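Local coordinates for protein DNA polymerase III subunit delta (Bacillus subtilis, PDB 3ZH9) that probably acts, as part of the ATP-driven clamp-loading complex, as the wrench that opens the beta sliding clamp for loading onto primed DNA, at residues I166-E169 and A170-L174; E96-V99 and S100-E103; K266-E270 and Q271-Q275; E24-L27 and L28-V32. All coordinates share one frame; numbering follows the deposited sequence.

Contact 1 (I166-E169 and A170-L174); sequences IGTE and AAEHL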
loop_
_atom_site.group_PDB
_atom_site.type_symbol
_atom_site.label_atom_id
_atom_site.label_comp_id
_atom_site.label_asym_id
_atom_site.label_seq_id
_atom_site.Cartn_x
_atom_site.Cartn_y
_atom_site.Cartn_z
ATOM N N ILE A 166 -1.650 -8.999 19.964
ATOM C CA ILE A 166 -1.423 -10.136 19.085
ATOM C C ILE A 166 0.038 -10.535 19.193
ATOM O O ILE A 166 0.918 -9.683 19.117
ATOM C CB ILE A 166 -1.858 -9.834 17.613
ATOM C CG1 ILE A 166 -1.786 -11.094 16.747
ATOM C CG2 ILE A 166 -1.065 -8.661 17.007
ATOM C CD1 ILE A 166 -2.443 -10.940 15.355
ATOM N N GLY A 167 0.289 -11.817 19.427
ATOM C CA GLY A 167 1.648 -12.316 19.570
ATOM C C GLY A 167 2.340 -12.301 18.223
ATOM O O GLY A 167 1.676 -12.175 17.192
ATOM N N THR A 168 3.664 -12.431 18.212
ATOM C CA THR A 168 4.392 -12.315 16.952
ATOM C C THR A 168 4.100 -13.473 15.997
ATOM O O THR A 168 4.036 -13.273 14.796
ATOM C CB THR A 168 5.926 -12.083 17.134
ATOM O OG1 THR A 168 6.632 -13.325 17.051
ATOM C CG2 THR A 168 6.217 -11.415 18.457
ATOM N N GLU A 169 3.888 -14.672 16.523
ATOM C CA GLU A 169 3.560 -15.806 15.659
ATOM C C GLU A 169 2.221 -15.601 14.925
ATOM O O GLU A 169 2.126 -15.819 13.727
ATOM C CB GLU A 169 3.540 -17.107 16.460
ATOM C CG GLU A 169 3.365 -18.359 15.611
ATOM C CD GLU A 169 3.257 -19.634 16.453
ATOM O OE1 GLU A 169 3.135 -19.521 17.693
ATOM O OE2 GLU A 169 3.285 -20.746 15.875
ATOM N N ALA A 170 1.199 -15.176 15.661
ATOM C CA ALA A 170 -0.125 -14.907 15.109
ATOM C C ALA A 170 -0.067 -13.789 14.077
ATOM O O ALA A 170 -0.731 -13.846 13.032
ATOM C CB ALA A 170 -1.093 -14.534 16.237
ATOM N N ALA A 171 0.724 -12.767 14.394
ATOM C CA ALA A 171 0.924 -11.613 13.530
ATOM C C ALA A 171 1.660 -11.970 12.238
ATOM O O ALA A 171 1.301 -11.510 11.155
ATOM C CB ALA A 171 1.698 -10.516 14.288
ATOM N N GLU A 172 2.706 -12.774 12.363
ATOM C CA GLU A 172 3.459 -13.214 11.206
ATOM C C GLU A 172 2.576 -14.034 10.284
ATOM O O GLU A 172 2.675 -13.943 9.066
ATOM C CB GLU A 172 4.670 -14.044 11.643
ATOM C CG GLU A 172 5.815 -13.185 12.176
ATOM C CD GLU A 172 6.943 -14.003 12.779
ATOM O OE1 GLU A 172 6.690 -15.163 13.173
ATOM O OE2 GLU A 172 8.081 -13.479 12.858
ATOM N N HIS A 173 1.722 -14.854 10.871
ATOM C CA HIS A 173 0.840 -15.678 10.058
ATOM C C HIS A 173 -0.188 -14.826 9.315
ATOM O O HIS A 173 -0.493 -15.068 8.148
ATOM C CB HIS A 173 0.134 -16.726 10.900
ATOM C CG HIS A 173 -0.488 -17.808 10.076
ATOM N ND1 HIS A 173 -1.845 -18.036 10.046
ATOM C CD2 HIS A 173 0.066 -18.691 9.214
ATOM C CE1 HIS A 173 -2.103 -19.036 9.215
ATOM N NE2 HIS A 173 -0.960 -19.451 8.701
ATOM N N LEU A 174 -0.702 -13.812 9.993
ATOM C CA LEU A 174 -1.653 -12.894 9.388
ATOM C C LEU A 174 -1.020 -12.209 8.181
ATOM O O LEU A 174 -1.599 -12.154 7.099
ATOM C CB LEU A 174 -2.114 -11.847 10.418
ATOM C CG LEU A 174 -2.977 -10.741 9.785
ATOM C CD1 LEU A 174 -4.131 -11.363 9.022
ATOM C CD2 LEU A 174 -3.500 -9.813 10.848
#

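Contact 2 (E96-V99 and S100-E103); sequences EHNV and SALE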
loop_
_atom_site.group_PDB
_atom_site.type_symbol
_atom_site.label_atom_id
_atom_site.label_comp_id
_atom_site.label_asym_id
_atom_site.label_seq_id
_atom_site.Cartn_x
_atom_site.Cartn_y
_atom_site.Cartn_z
ATOM N N GLU A 96 4.872 26.318 -11.848
ATOM C CA GLU A 96 5.895 26.972 -11.041
ATOM C C GLU A 96 5.244 27.688 -9.864
ATOM O O GLU A 96 4.840 28.845 -9.978
ATOM C CB GLU A 96 6.701 27.961 -11.889
ATOM N N HIS A 97 5.157 26.994 -8.733
ATOM C CA HIS A 97 4.411 27.476 -7.573
ATOM C C HIS A 97 5.095 28.598 -6.799
ATOM O O HIS A 97 6.237 28.959 -7.075
ATOM C CB HIS A 97 4.121 26.319 -6.615
ATOM C CG HIS A 97 3.189 25.290 -7.173
ATOM N ND1 HIS A 97 1.827 25.484 -7.249
ATOM C CD2 HIS A 97 3.422 24.052 -7.671
ATOM C CE1 HIS A 97 1.262 24.413 -7.777
ATOM N NE2 HIS A 97 2.208 23.527 -8.038
ATOM N N ASN A 98 4.349 29.162 -5.856
ATOM C CA ASN A 98 4.829 30.166 -4.922
ATOM C C ASN A 98 5.282 29.534 -3.613
ATOM O O ASN A 98 4.606 29.671 -2.604
ATOM C CB ASN A 98 3.717 31.163 -4.638
ATOM C CG ASN A 98 4.194 32.352 -3.849
ATOM O OD1 ASN A 98 5.389 32.577 -3.707
ATOM N ND2 ASN A 98 3.256 33.128 -3.341
ATOM N N VAL A 99 6.415 28.853 -3.618
ATOM C CA VAL A 99 6.893 28.158 -2.433
ATOM C C VAL A 99 7.116 29.104 -1.252
ATOM O O VAL A 99 6.804 28.760 -0.118
ATOM C CB VAL A 99 8.169 27.360 -2.741
ATOM C CG1 VAL A 99 8.890 26.978 -1.467
ATOM C CG2 VAL A 99 7.821 26.132 -3.560
ATOM N N SER A 100 7.632 30.299 -1.521
ATOM C CA SER A 100 7.953 31.252 -0.451
ATOM C C SER A 100 6.739 31.640 0.407
ATOM O O SER A 100 6.858 31.849 1.612
ATOM C CB SER A 100 8.625 32.506 -1.024
ATOM O OG SER A 100 7.747 33.214 -1.887
ATOM N N ALA A 101 5.576 31.737 -0.223
ATOM C CA ALA A 101 4.351 32.061 0.492
ATOM C C ALA A 101 3.965 30.904 1.416
ATOM O O ALA A 101 3.483 31.112 2.529
ATOM C CB ALA A 101 3.230 32.372 -0.492
ATOM N N LEU A 102 4.191 29.683 0.944
ATOM C CA LEU A 102 3.972 28.493 1.752
ATOM C C LEU A 102 4.926 28.427 2.954
ATOM O O LEU A 102 4.498 28.132 4.071
ATOM C CB LEU A 102 4.100 27.228 0.895
ATOM C CG LEU A 102 4.063 25.909 1.676
ATOM C CD1 LEU A 102 2.770 25.793 2.473
ATOM C CD2 LEU A 102 4.224 24.727 0.732
ATOM N N GLU A 103 6.213 28.696 2.727
ATOM C CA GLU A 103 7.164 28.784 3.829
ATOM C C GLU A 103 6.655 29.776 4.852
ATOM O O GLU A 103 6.665 29.499 6.047
ATOM C CB GLU A 103 8.535 29.257 3.359
ATOM C CG GLU A 103 9.119 28.492 2.203
ATOM C CD GLU A 103 10.526 28.950 1.878
ATOM O OE1 GLU A 103 11.149 29.588 2.754
ATOM O OE2 GLU A 103 11.008 28.678 0.754
#

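Contact 3 (K266-E270 and Q271-Q275); sequences KYFAE and QGYGQ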
loop_
_atom_site.group_PDB
_atom_site.type_symbol
_atom_site.label_atom_id
_atom_site.label_comp_id
_atom_site.label_asym_id
_atom_site.label_seq_id
_atom_site.Cartn_x
_atom_site.Cartn_y
_atom_site.Cartn_z
ATOM N N LYS A 266 13.939 -10.507 -11.892
ATOM C CA LYS A 266 15.154 -11.257 -12.229
ATOM C C LYS A 266 16.082 -10.413 -13.102
ATOM O O LYS A 266 17.287 -10.380 -12.895
ATOM C CB LYS A 266 14.801 -12.572 -12.942
ATOM C CG LYS A 266 15.981 -13.506 -13.176
ATOM C CD LYS A 266 15.557 -14.711 -14.024
ATOM C CE LYS A 266 16.649 -15.777 -14.099
ATOM N NZ LYS A 266 16.933 -16.436 -12.791
ATOM N N TYR A 267 15.500 -9.724 -14.078
ATOM C CA TYR A 267 16.243 -8.861 -14.987
ATOM C C TYR A 267 17.008 -7.746 -14.254
ATOM O O TYR A 267 18.185 -7.491 -14.526
ATOM C CB TYR A 267 15.278 -8.247 -16.007
ATOM C CG TYR A 267 15.945 -7.249 -16.932
ATOM C CD1 TYR A 267 16.694 -7.674 -18.034
ATOM C CD2 TYR A 267 15.829 -5.883 -16.700
ATOM C CE1 TYR A 267 17.313 -6.751 -18.877
ATOM C CE2 TYR A 267 16.440 -4.958 -17.532
ATOM C CZ TYR A 267 17.170 -5.393 -18.623
ATOM O OH TYR A 267 17.765 -4.452 -19.430
ATOM N N PHE A 268 16.340 -7.076 -13.322
ATOM C CA PHE A 268 16.998 -6.004 -12.584
ATOM C C PHE A 268 17.906 -6.531 -11.472
ATOM O O PHE A 268 18.950 -5.951 -11.215
ATOM C CB PHE A 268 15.982 -5.022 -12.025
ATOM C CG PHE A 268 15.305 -4.196 -13.078
ATOM C CD1 PHE A 268 16.028 -3.287 -13.838
ATOM C CD2 PHE A 268 13.950 -4.332 -13.311
ATOM C CE1 PHE A 268 15.405 -2.511 -14.809
ATOM C CE2 PHE A 268 13.313 -3.553 -14.291
ATOM C CZ PHE A 268 14.044 -2.648 -15.041
ATOM N N ALA A 269 17.515 -7.626 -10.819
ATOM C CA ALA A 269 18.377 -8.246 -9.804
ATOM C C ALA A 269 19.733 -8.663 -10.382
ATOM O O ALA A 269 20.768 -8.522 -9.723
ATOM C CB ALA A 269 17.691 -9.443 -9.154
ATOM N N GLU A 270 19.734 -9.163 -11.616
ATOM C CA GLU A 270 20.969 -9.671 -12.201
ATOM C C GLU A 270 21.936 -8.566 -12.609
ATOM O O GLU A 270 23.075 -8.837 -12.986
ATOM C CB GLU A 270 20.685 -10.643 -13.346
ATOM C CG GLU A 270 20.066 -11.946 -12.836
ATOM C CD GLU A 270 20.146 -13.095 -13.831
ATOM O OE1 GLU A 270 20.445 -12.847 -15.020
ATOM O OE2 GLU A 270 19.904 -14.251 -13.416
ATOM N N GLN A 271 21.477 -7.322 -12.516
ATOM C CA GLN A 271 22.341 -6.162 -12.695
ATOM C C GLN A 271 22.700 -5.536 -11.351
ATOM O O GLN A 271 23.178 -4.405 -11.290
ATOM C CB GLN A 271 21.654 -5.126 -13.566
ATOM C CG GLN A 271 20.761 -5.744 -14.583
ATOM C CD GLN A 271 20.360 -4.771 -15.651
ATOM O OE1 GLN A 271 20.857 -4.837 -16.774
ATOM N NE2 GLN A 271 19.453 -3.860 -15.317
ATOM N N GLY A 272 22.447 -6.269 -10.273
ATOM C CA GLY A 272 22.828 -5.825 -8.945
ATOM C C GLY A 272 21.832 -4.945 -8.205
ATOM O O GLY A 272 22.034 -4.650 -7.027
ATOM N N TYR A 273 20.762 -4.521 -8.878
ATOM C CA TYR A 273 19.747 -3.706 -8.224
ATOM C C TYR A 273 19.103 -4.464 -7.065
ATOM O O TYR A 273 18.915 -5.682 -7.130
ATOM C CB TYR A 273 18.685 -3.255 -9.219
ATOM C CG TYR A 273 19.190 -2.332 -10.299
ATOM C CD1 TYR A 273 19.652 -1.059 -9.993
ATOM C CD2 TYR A 273 19.191 -2.727 -11.631
ATOM C CE1 TYR A 273 20.106 -0.208 -10.985
ATOM C CE2 TYR A 273 19.637 -1.883 -12.628
ATOM C CZ TYR A 273 20.096 -0.628 -12.302
ATOM O OH TYR A 273 20.545 0.204 -13.301
ATOM N N GLY A 274 18.771 -3.744 -5.998
ATOM C CA GLY A 274 18.205 -4.369 -4.817
ATOM C C GLY A 274 16.694 -4.242 -4.707
ATOM O O GLY A 274 16.066 -3.453 -5.417
ATOM N N GLN A 275 16.116 -5.028 -3.803
ATOM C CA GLN A 275 14.680 -5.046 -3.550
ATOM C C GLN A 275 14.138 -3.605 -3.559
ATOM O O GLN A 275 13.055 -3.326 -4.093
ATOM C CB GLN A 275 14.435 -5.748 -2.202
ATOM C CG GLN A 275 13.002 -5.686 -1.646
ATOM C CD GLN A 275 12.920 -6.160 -0.197
ATOM O OE1 GLN A 275 13.883 -6.705 0.342
ATOM N NE2 GLN A 275 11.768 -5.956 0.436
#

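Contact 4 (E24-L27 and L28-V32); sequences ETYL and LQETV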
loop_
_atom_site.group_PDB
_atom_site.type_symbol
_atom_site.label_atom_id
_atom_site.label_comp_id
_atom_site.label_asym_id
_atom_site.label_seq_id
_atom_site.Cartn_x
_atom_site.Cartn_y
_atom_site.Cartn_z
ATOM N N GLU A 24 3.744 4.712 1.247
ATOM C CA GLU A 24 2.651 3.844 1.668
ATOM C C GLU A 24 1.337 4.626 1.660
ATOM O O GLU A 24 0.858 5.080 2.700
ATOM C CB GLU A 24 2.935 3.217 3.032
ATOM C CG GLU A 24 1.899 2.205 3.472
ATOM C CD GLU A 24 1.627 1.132 2.428
ATOM O OE1 GLU A 24 2.350 0.112 2.412
ATOM O OE2 GLU A 24 0.680 1.308 1.629
ATOM N N THR A 25 0.758 4.779 0.474
ATOM C CA THR A 25 -0.357 5.705 0.297
ATOM C C THR A 25 -1.574 5.348 1.137
ATOM O O THR A 25 -2.345 6.227 1.521
ATOM C CB THR A 25 -0.766 5.842 -1.178
ATOM O OG1 THR A 25 -1.193 4.574 -1.676
ATOM C CG2 THR A 25 0.409 6.337 -2.005
ATOM N N TYR A 26 -1.735 4.065 1.436
ATOM C CA TYR A 26 -2.889 3.623 2.208
ATOM C C TYR A 26 -2.902 4.269 3.592
ATOM O O TYR A 26 -3.947 4.702 4.077
ATOM C CB TYR A 26 -2.923 2.098 2.352
ATOM C CG TYR A 26 -3.962 1.674 3.360
ATOM C CD1 TYR A 26 -5.297 1.570 3.001
ATOM C CD2 TYR A 26 -3.614 1.418 4.682
ATOM C CE1 TYR A 26 -6.249 1.203 3.919
ATOM C CE2 TYR A 26 -4.564 1.061 5.610
ATOM C CZ TYR A 26 -5.880 0.956 5.219
ATOM O OH TYR A 26 -6.839 0.598 6.130
ATOM N N LEU A 27 -1.733 4.320 4.221
ATOM C CA LEU A 27 -1.587 4.964 5.522
ATOM C C LEU A 27 -1.709 6.488 5.440
ATOM O O LEU A 27 -2.201 7.137 6.366
ATOM C CB LEU A 27 -0.255 4.578 6.156
ATOM C CG LEU A 27 -0.165 3.094 6.517
ATOM C CD1 LEU A 27 1.191 2.761 7.120
ATOM C CD2 LEU A 27 -1.284 2.728 7.475
ATOM N N LEU A 28 -1.250 7.063 4.339
ATOM C CA LEU A 28 -1.473 8.484 4.133
ATOM C C LEU A 28 -2.981 8.721 4.089
ATOM O O LEU A 28 -3.504 9.602 4.771
ATOM C CB LEU A 28 -0.781 8.963 2.855
ATOM C CG LEU A 28 0.742 8.832 2.917
ATOM C CD1 LEU A 28 1.411 9.375 1.665
ATOM C CD2 LEU A 28 1.283 9.523 4.164
ATOM N N GLN A 29 -3.673 7.891 3.316
ATOM C CA GLN A 29 -5.111 8.029 3.138
ATOM C C GLN A 29 -5.824 7.844 4.447
ATOM O O GLN A 29 -6.710 8.614 4.783
ATOM C CB GLN A 29 -5.660 7.015 2.123
ATOM C CG GLN A 29 -5.139 7.200 0.708
ATOM C CD GLN A 29 -5.172 8.652 0.255
ATOM O OE1 GLN A 29 -6.024 9.435 0.689
ATOM N NE2 GLN A 29 -4.235 9.020 -0.614
ATOM N N GLU A 30 -5.445 6.813 5.187
ATOM C CA GLU A 30 -6.129 6.511 6.440
ATOM C C GLU A 30 -5.947 7.659 7.453
ATOM O O GLU A 30 -6.869 8.011 8.189
ATOM C CB GLU A 30 -5.623 5.183 6.997
ATOM C CG GLU A 30 -6.107 4.881 8.391
ATOM C CD GLU A 30 -7.612 4.714 8.459
ATOM O OE1 GLU A 30 -8.232 4.533 7.391
ATOM O OE2 GLU A 30 -8.174 4.756 9.576
ATOM N N THR A 31 -4.762 8.259 7.456
ATOM C CA THR A 31 -4.434 9.341 8.390
ATOM C C THR A 31 -5.185 10.628 8.046
ATOM O O THR A 31 -5.724 11.305 8.923
ATOM C CB THR A 31 -2.899 9.602 8.404
ATOM O OG1 THR A 31 -2.220 8.406 8.815
ATOM C CG2 THR A 31 -2.537 10.758 9.352
ATOM N N VAL A 32 -5.206 10.963 6.763
ATOM C CA VAL A 32 -5.966 12.111 6.286
ATOM C C VAL A 32 -7.430 11.948 6.686
ATOM O O VAL A 32 -8.094 12.899 7.089
ATOM C CB VAL A 32 -5.853 12.245 4.752
ATOM C CG1 VAL A 32 -6.995 13.083 4.194
ATOM C CG2 VAL A 32 -4.507 12.833 4.374
#

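Contact 1 (I166-E169 and A170-L174)
I166 lays its side chain against A170 and A171 in the first turn of helix 168-177, just past the N-cap residue G167. The tight part lies on the buried side. With CG1 anti to the backbone N (chi1 -172°) and chi2 also extended, the ethyl branch of I166 runs toward the helix, and its CG1 comes within 3.5 Å of A170 CB. Beyond it, I166 CD1 reaches the backbone of A171 at N, 3.8 Å away, over the start of the turn. I189 of helix 182-195 and A159 of helix 148-160 also touch I166, joining this helix start to its two neighbours. Trimming I166 to an alanine would probably open a gap beside A170 CB and take away the contact with I189 and A159. The other side is looser: T168 and E169 are exposed and set out away from the turn, and the extended chain of E169 carries its carboxylate off. Backbone bonds tie the two halves together, including A171 N to G167 O at 3.0 Å. On the exposed flank E172, its CG beside the backbone N, brings that CG to 3.2 Å from T168 O.

Contact 2 (E96-V99 and S100-E103)
N98 holds the N-cap position of helix 99-107, its amide set toward S100 and A101. CG of N98 stands opposite the backbone N across the CA–CB bond (chi1 -171°), and this torsion puts the amide within reach of both. Its OD1 accepts a hydrogen bond from S100 OG at 3.0 Å, with the hydroxyl tilted 23° from the plane of the amide carbonyl. The amide carbon, N98 CG, lies 3.5 Å from A101 CB. Main-chain support at this point is slight: A101 N reaches N98 O only in a weak bond of 3.3 Å. Without its amide, as with an alanine here, N98 would probably leave S100 OG without this acceptor and the methyl of A101 without the group beside it. One residue on, regular helical bonding sets in as E103 N donates to V99 O at 2.9 Å. Alongside, the side chains of V99 and E103 cross obliquely, V99 CG1 lying 3.5 Å from E103 OE2. Around the turn, L130 of helix 129-137 touches V99, L102 and E103, while helix 59-66 also touches it through I63 on A101 and L59 on L102. The cap position thus starts a helix in contact with two others, with strand 113-119 of the parallel sheet next along the chain.

Contact 3 (K266-E270 and Q271-Q275)
F268 and Q271 lie side by side and point the same way where helix 248-269 ends, their ring and amide planes 60° apart. The amide of Q271 is shared between two rings: its NE2 is 3.8 Å from F268 CD1 and 3.9 Å from Y267 CE2. Y267 is crossed at a slant, with Q271 CD above one face of its ring but offset toward the rim. Within 266-270 itself, Y267 CD2 sits 3.8 Å above the F268 ring, over its centre. Y273 brings CD2 to the edge of the F268 ring, near its plane, 3.9 Å from F268 CD1. CG of Y273 opposes the carbonyl carbon (chi1 -65°), a torsion that swings the ring toward the helix end, where its CD2 also meets F268 O edge-on. The backbone forms a Schellman motif. Y273 N donates to F268 O at 3.3 Å and G272 N to A269 O at 2.9 Å, while G272, with its positive phi, is the C' residue that reverses the chain. F268 also packs on I278, N281 and L282 of helix 275-282, so the ring links the helix end to the next helix. F268 O accepts from both Y273 N and Q271 N, which arrive from opposite faces of its plane; Q271 N, at 3.2 Å from F268 O, lies well out of that plane and not on a lone pair, so this terminal carbonyl is gripped twice within the turn.

Contact 4 (E24-L27 and L28-V32)
T31 donates its hydroxyl to the carbonyl of L27 in the first turns of helix 25-39, which follows the N-cap residue E24 and packs beside strand 17-21 of the parallel sheet, consistent with the P-loop NTPase clan of this family. From the backbone outward, T31 CB already lies 3.3 Å from L27 O. OG1 then branches off anti to the carbonyl carbon (chi1 -60°), which turns it back along the helix to L27 O, 2.8 Å away. The same hydroxyl is hydrogen-bonded to W6 NE1 of helix 2-10, and V2, V5 and L20 touch the side chain. Next to it E30 sets its CB 3.4 Å from Y26 O and at a slant to the Y26 ring; its carboxylate belongs to a salt bridge with R34. On the exposed flank Q29 bends at chi2, and its CG comes to 3.1 Å from T25 O. T31 N also donates to L27 O, at 3.0 Å, from the opposite face of the carbonyl plane to OG1. Two bonds thus hold the carbonyl oxygen of the buried L27. Because an indole N-H can only donate, T31 OG1 accepts from W6 while donating to L27 O, joining two helices through one hydroxyl.

Overall arrangement
Along the chain the order is contact 4, contact 2, contact 1, contact 3, each a local turn at a helix end. Contacts 4 and 2 both fall within the N-terminal region related to P-loop NTPases, on helices 25-39 and 99-107 that accompany the five-stranded parallel sheet; their centres are about 25 Å apart. Contact 1 starts helix 168-177, and its centre is about 23 Å from that of contact 4; helix 182-195 touches both. Contact 3 closes helix 248-269 in the C-terminal domain, about 31 Å between centres from contact 1. Contacts 1 and 2 lie on opposite sides of the chain's centre, their centres about 46 Å apart. Three contacts thus start helices and one ends a helix, at separate points of a largely helical clamp-loader subunit.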